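Local coordinates for protein glycoside hydrolase family 43 (Halothermothrix orenii, PDB 4QQS) that probably hydrolyses O-glycosidic bonds as a family-43 glycosidase with alpha-L-arabinofuranosidase activity, built as a five-bladed beta-propeller, at residues I149-Q161 and K171-D183. Numbering follows the deposited sequence.
Sequences IINGIHISQIYVQ and KGDPVLAIQPSQD
Ile158 O takes two backbone hydrogen bonds, from Ala177 N at 2.8 Å and from Ile178 N at 3.2 Å, which makes a classic beta bulge where strand 175-178 runs antiparallel to strand 153-161, a propeller strand whose Ser156 side chain lies about 5 Å from that of Glu195, the predicted proton donor. The pairing continues through Ile158 N to Ile178 O and, past the bulge, through both bonds between Val160 and Val175. Ile158 and Ile178 point the same way and touch through their CD1 methyls, 3.9 Å apart, on the sheet face shared with Val160 and Val175. Leu176, with CG anti to the backbone N (chi1 178°), sends CD1 over one face of the Tyr159 ring, 4.1 Å from its centroid, a CH-pi contact. The same methyl meets Gln157 CB at 3.8 Å. Gln157 NE2 donates to Gln179 OE1 at 2.9 Å, the acceptor close to the Gln157 amide plane but the donor well above the Gln179 carbonyl plane; the two amides are turned 39° apart. Tyr159 OH and Asn148 ND2 both donate to Gln157 OE1. A leucine in place of Gln157 would probably leave Gln179 OE1 and the Tyr159 hydroxyl without these mates. At the far end Gln161 runs along Pro174 and gives NE2 to Lys171 O at 3.0 Å, while its OE1 is hydrogen-bonded to Arg120 NH2 and to the hydroxyl of Tyr141, which also touches Tyr159 and Pro174. The Gln157 and Gln161 amides are thus each gripped at oxygen and nitrogen, while Ile158/Ile178 and Val160/Val175 form the apolar side.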
# COMPACT_ATOMS: atom_id res chain seq x y z
N ILE A 149 -13.75 17.43 0.76
CA ILE A 149 -13.77 18.41 1.84
C ILE A 149 -15.02 18.13 2.66
O ILE A 149 -16.14 18.13 2.14
CB ILE A 149 -13.80 19.86 1.32
CG1 ILE A 149 -12.61 20.12 0.39
CG2 ILE A 149 -13.80 20.86 2.48
CD1 ILE A 149 -12.68 21.45 -0.31
N ILE A 150 -14.83 17.88 3.95
CA ILE A 150 -15.94 17.58 4.85
C ILE A 150 -15.78 18.49 6.07
O ILE A 150 -14.74 18.46 6.74
CB ILE A 150 -15.97 16.10 5.28
CG1 ILE A 150 -16.08 15.19 4.05
CG2 ILE A 150 -17.11 15.86 6.25
CD1 ILE A 150 -15.98 13.70 4.36
N ASN A 151 -16.79 19.32 6.30
CA ASN A 151 -16.78 20.27 7.41
C ASN A 151 -15.49 21.07 7.46
O ASN A 151 -14.87 21.26 8.52
CB ASN A 151 -17.10 19.56 8.72
CG ASN A 151 -18.56 19.11 8.77
OD1 ASN A 151 -19.46 19.81 8.30
ND2 ASN A 151 -18.79 17.92 9.31
N GLY A 152 -15.11 21.54 6.28
CA GLY A 152 -13.96 22.42 6.14
C GLY A 152 -12.60 21.75 6.05
O GLY A 152 -11.62 22.44 5.81
N ILE A 153 -12.55 20.43 6.25
CA ILE A 153 -11.29 19.69 6.28
C ILE A 153 -11.09 18.98 4.95
O ILE A 153 -12.01 18.29 4.49
CB ILE A 153 -11.31 18.64 7.41
CG1 ILE A 153 -11.68 19.27 8.76
CG2 ILE A 153 -9.98 17.92 7.51
CD1 ILE A 153 -10.79 20.43 9.16
N HIS A 154 -9.92 19.12 4.34
CA HIS A 154 -9.55 18.29 3.19
C HIS A 154 -9.12 16.95 3.76
O HIS A 154 -8.12 16.88 4.48
CB HIS A 154 -8.38 18.90 2.42
CG HIS A 154 -8.77 19.98 1.46
ND1 HIS A 154 -8.96 21.29 1.85
CD2 HIS A 154 -8.99 19.96 0.13
CE1 HIS A 154 -9.28 22.03 0.81
NE2 HIS A 154 -9.30 21.25 -0.26
N ILE A 155 -9.87 15.90 3.47
CA ILE A 155 -9.74 14.66 4.22
C ILE A 155 -9.72 13.45 3.30
O ILE A 155 -10.60 13.29 2.44
CB ILE A 155 -10.87 14.56 5.29
CG1 ILE A 155 -10.68 13.36 6.21
CG2 ILE A 155 -12.25 14.59 4.67
CD1 ILE A 155 -11.50 13.46 7.50
N SER A 156 -8.71 12.61 3.48
CA SER A 156 -8.65 11.32 2.80
C SER A 156 -9.31 10.26 3.66
O SER A 156 -8.94 10.06 4.82
CB SER A 156 -7.21 10.92 2.49
OG SER A 156 -6.69 11.72 1.43
N GLN A 157 -10.32 9.61 3.09
CA GLN A 157 -11.10 8.55 3.74
C GLN A 157 -10.89 7.23 3.01
O GLN A 157 -10.74 7.23 1.79
CB GLN A 157 -12.59 8.87 3.66
CG GLN A 157 -13.03 10.20 4.22
CD GLN A 157 -14.50 10.42 3.92
OE1 GLN A 157 -14.89 10.46 2.76
NE2 GLN A 157 -15.32 10.50 4.96
N ILE A 158 -10.91 6.12 3.75
CA ILE A 158 -10.84 4.80 3.14
C ILE A 158 -12.23 4.19 3.08
O ILE A 158 -12.91 4.09 4.10
CB ILE A 158 -9.87 3.89 3.90
CG1 ILE A 158 -8.44 4.43 3.79
CG2 ILE A 158 -9.94 2.45 3.39
CD1 ILE A 158 -7.46 3.83 4.79
N TYR A 159 -12.62 3.80 1.86
CA TYR A 159 -13.86 3.11 1.58
C TYR A 159 -13.56 1.67 1.19
O TYR A 159 -12.45 1.33 0.79
CB TYR A 159 -14.61 3.82 0.43
CG TYR A 159 -15.24 5.12 0.84
CD1 TYR A 159 -14.49 6.29 0.89
CD2 TYR A 159 -16.58 5.18 1.21
CE1 TYR A 159 -15.04 7.48 1.30
CE2 TYR A 159 -17.14 6.38 1.62
CZ TYR A 159 -16.37 7.52 1.66
OH TYR A 159 -16.93 8.71 2.07
N VAL A 160 -14.59 0.84 1.28
CA VAL A 160 -14.52 -0.54 0.83
C VAL A 160 -15.78 -0.89 0.05
O VAL A 160 -16.88 -0.45 0.38
CB VAL A 160 -14.31 -1.53 2.01
CG1 VAL A 160 -15.40 -1.40 3.07
CG2 VAL A 160 -14.20 -2.97 1.51
N GLN A 161 -15.59 -1.69 -1.00
CA GLN A 161 -16.70 -2.37 -1.66
C GLN A 161 -16.30 -3.78 -2.01
O GLN A 161 -15.16 -4.06 -2.37
CB GLN A 161 -17.13 -1.63 -2.94
CG GLN A 161 -17.85 -0.34 -2.64
CD GLN A 161 -18.17 0.48 -3.87
OE1 GLN A 161 -17.39 1.36 -4.26
NE2 GLN A 161 -19.31 0.20 -4.48
N LYS A 171 -19.50 -3.55 -6.22
CA LYS A 171 -20.90 -3.84 -5.90
C LYS A 171 -21.49 -2.83 -4.93
O LYS A 171 -20.82 -2.40 -3.99
CB LYS A 171 -21.02 -5.24 -5.29
CG LYS A 171 -20.70 -6.39 -6.23
CD LYS A 171 -20.76 -7.74 -5.51
CE LYS A 171 -21.59 -8.77 -6.23
NZ LYS A 171 -21.83 -9.98 -5.40
N GLY A 172 -22.75 -2.50 -5.14
CA GLY A 172 -23.50 -1.71 -4.19
C GLY A 172 -22.94 -0.33 -3.96
O GLY A 172 -22.27 0.24 -4.83
N ASP A 173 -23.24 0.22 -2.79
CA ASP A 173 -22.80 1.55 -2.43
C ASP A 173 -21.43 1.47 -1.76
O ASP A 173 -21.11 0.49 -1.10
CB ASP A 173 -23.78 2.17 -1.43
CG ASP A 173 -25.16 2.41 -2.01
OD1 ASP A 173 -25.28 2.66 -3.22
OD2 ASP A 173 -26.12 2.37 -1.22
N PRO A 174 -20.62 2.52 -1.90
CA PRO A 174 -19.37 2.56 -1.14
C PRO A 174 -19.65 2.55 0.35
O PRO A 174 -20.57 3.22 0.82
CB PRO A 174 -18.74 3.89 -1.56
CG PRO A 174 -19.36 4.18 -2.90
CD PRO A 174 -20.76 3.69 -2.78
N VAL A 175 -18.86 1.78 1.10
CA VAL A 175 -18.99 1.73 2.54
C VAL A 175 -17.77 2.45 3.14
O VAL A 175 -16.64 2.06 2.88
CB VAL A 175 -19.04 0.27 3.04
CG1 VAL A 175 -19.19 0.24 4.56
CG2 VAL A 175 -20.18 -0.47 2.39
N LEU A 176 -17.99 3.50 3.92
CA LEU A 176 -16.89 4.14 4.63
C LEU A 176 -16.30 3.15 5.62
O LEU A 176 -17.03 2.58 6.43
CB LEU A 176 -17.38 5.40 5.35
CG LEU A 176 -16.32 6.13 6.16
CD1 LEU A 176 -15.17 6.64 5.29
CD2 LEU A 176 -16.97 7.28 6.93
N ALA A 177 -14.99 2.93 5.53
CA ALA A 177 -14.30 2.05 6.46
C ALA A 177 -13.73 2.86 7.61
O ALA A 177 -14.19 2.72 8.75
CB ALA A 177 -13.21 1.26 5.75
N ILE A 178 -12.79 3.75 7.32
CA ILE A 178 -12.16 4.59 8.34
C ILE A 178 -11.84 5.96 7.76
O ILE A 178 -11.63 6.12 6.56
CB ILE A 178 -10.89 3.97 8.95
CG1 ILE A 178 -9.83 3.69 7.89
CG2 ILE A 178 -11.23 2.73 9.75
CD1 ILE A 178 -8.48 3.27 8.47
N GLN A 179 -11.79 6.94 8.65
CA GLN A 179 -11.33 8.28 8.32
C GLN A 179 -10.63 8.83 9.55
O GLN A 179 -10.85 8.34 10.66
CB GLN A 179 -12.48 9.19 7.91
CG GLN A 179 -13.44 9.48 9.04
CD GLN A 179 -14.61 10.33 8.60
OE1 GLN A 179 -14.52 11.08 7.64
NE2 GLN A 179 -15.72 10.19 9.30
N PRO A 180 -9.78 9.86 9.39
CA PRO A 180 -9.08 10.41 10.54
C PRO A 180 -10.01 10.68 11.72
O PRO A 180 -11.05 11.34 11.59
CB PRO A 180 -8.46 11.69 9.97
CG PRO A 180 -8.12 11.28 8.56
CD PRO A 180 -9.29 10.44 8.12
N SER A 181 -9.62 10.15 12.88
CA SER A 181 -10.50 10.14 14.05
C SER A 181 -9.74 10.10 15.37
O SER A 181 -10.23 10.63 16.36
CB SER A 181 -11.50 8.98 13.95
OG SER A 181 -10.83 7.74 13.99
N GLN A 182 -8.56 9.49 15.41
CA GLN A 182 -7.78 9.37 16.64
C GLN A 182 -6.81 10.54 16.76
O GLN A 182 -6.36 11.09 15.76
CB GLN A 182 -6.99 8.05 16.64
CG GLN A 182 -7.85 6.81 16.65
CD GLN A 182 -7.02 5.55 16.68
OE1 GLN A 182 -6.25 5.28 15.77
NE2 GLN A 182 -7.13 4.79 17.76
N ASP A 183 -6.45 10.88 17.99
CA ASP A 183 -5.58 12.02 18.22
C ASP A 183 -4.27 11.94 17.45
O ASP A 183 -3.80 12.96 16.96
CB ASP A 183 -5.29 12.20 19.72
CG ASP A 183 -6.48 12.65 20.46
OD1 ASP A 183 -6.74 13.87 20.43
OD2 ASP A 183 -7.16 11.78 21.05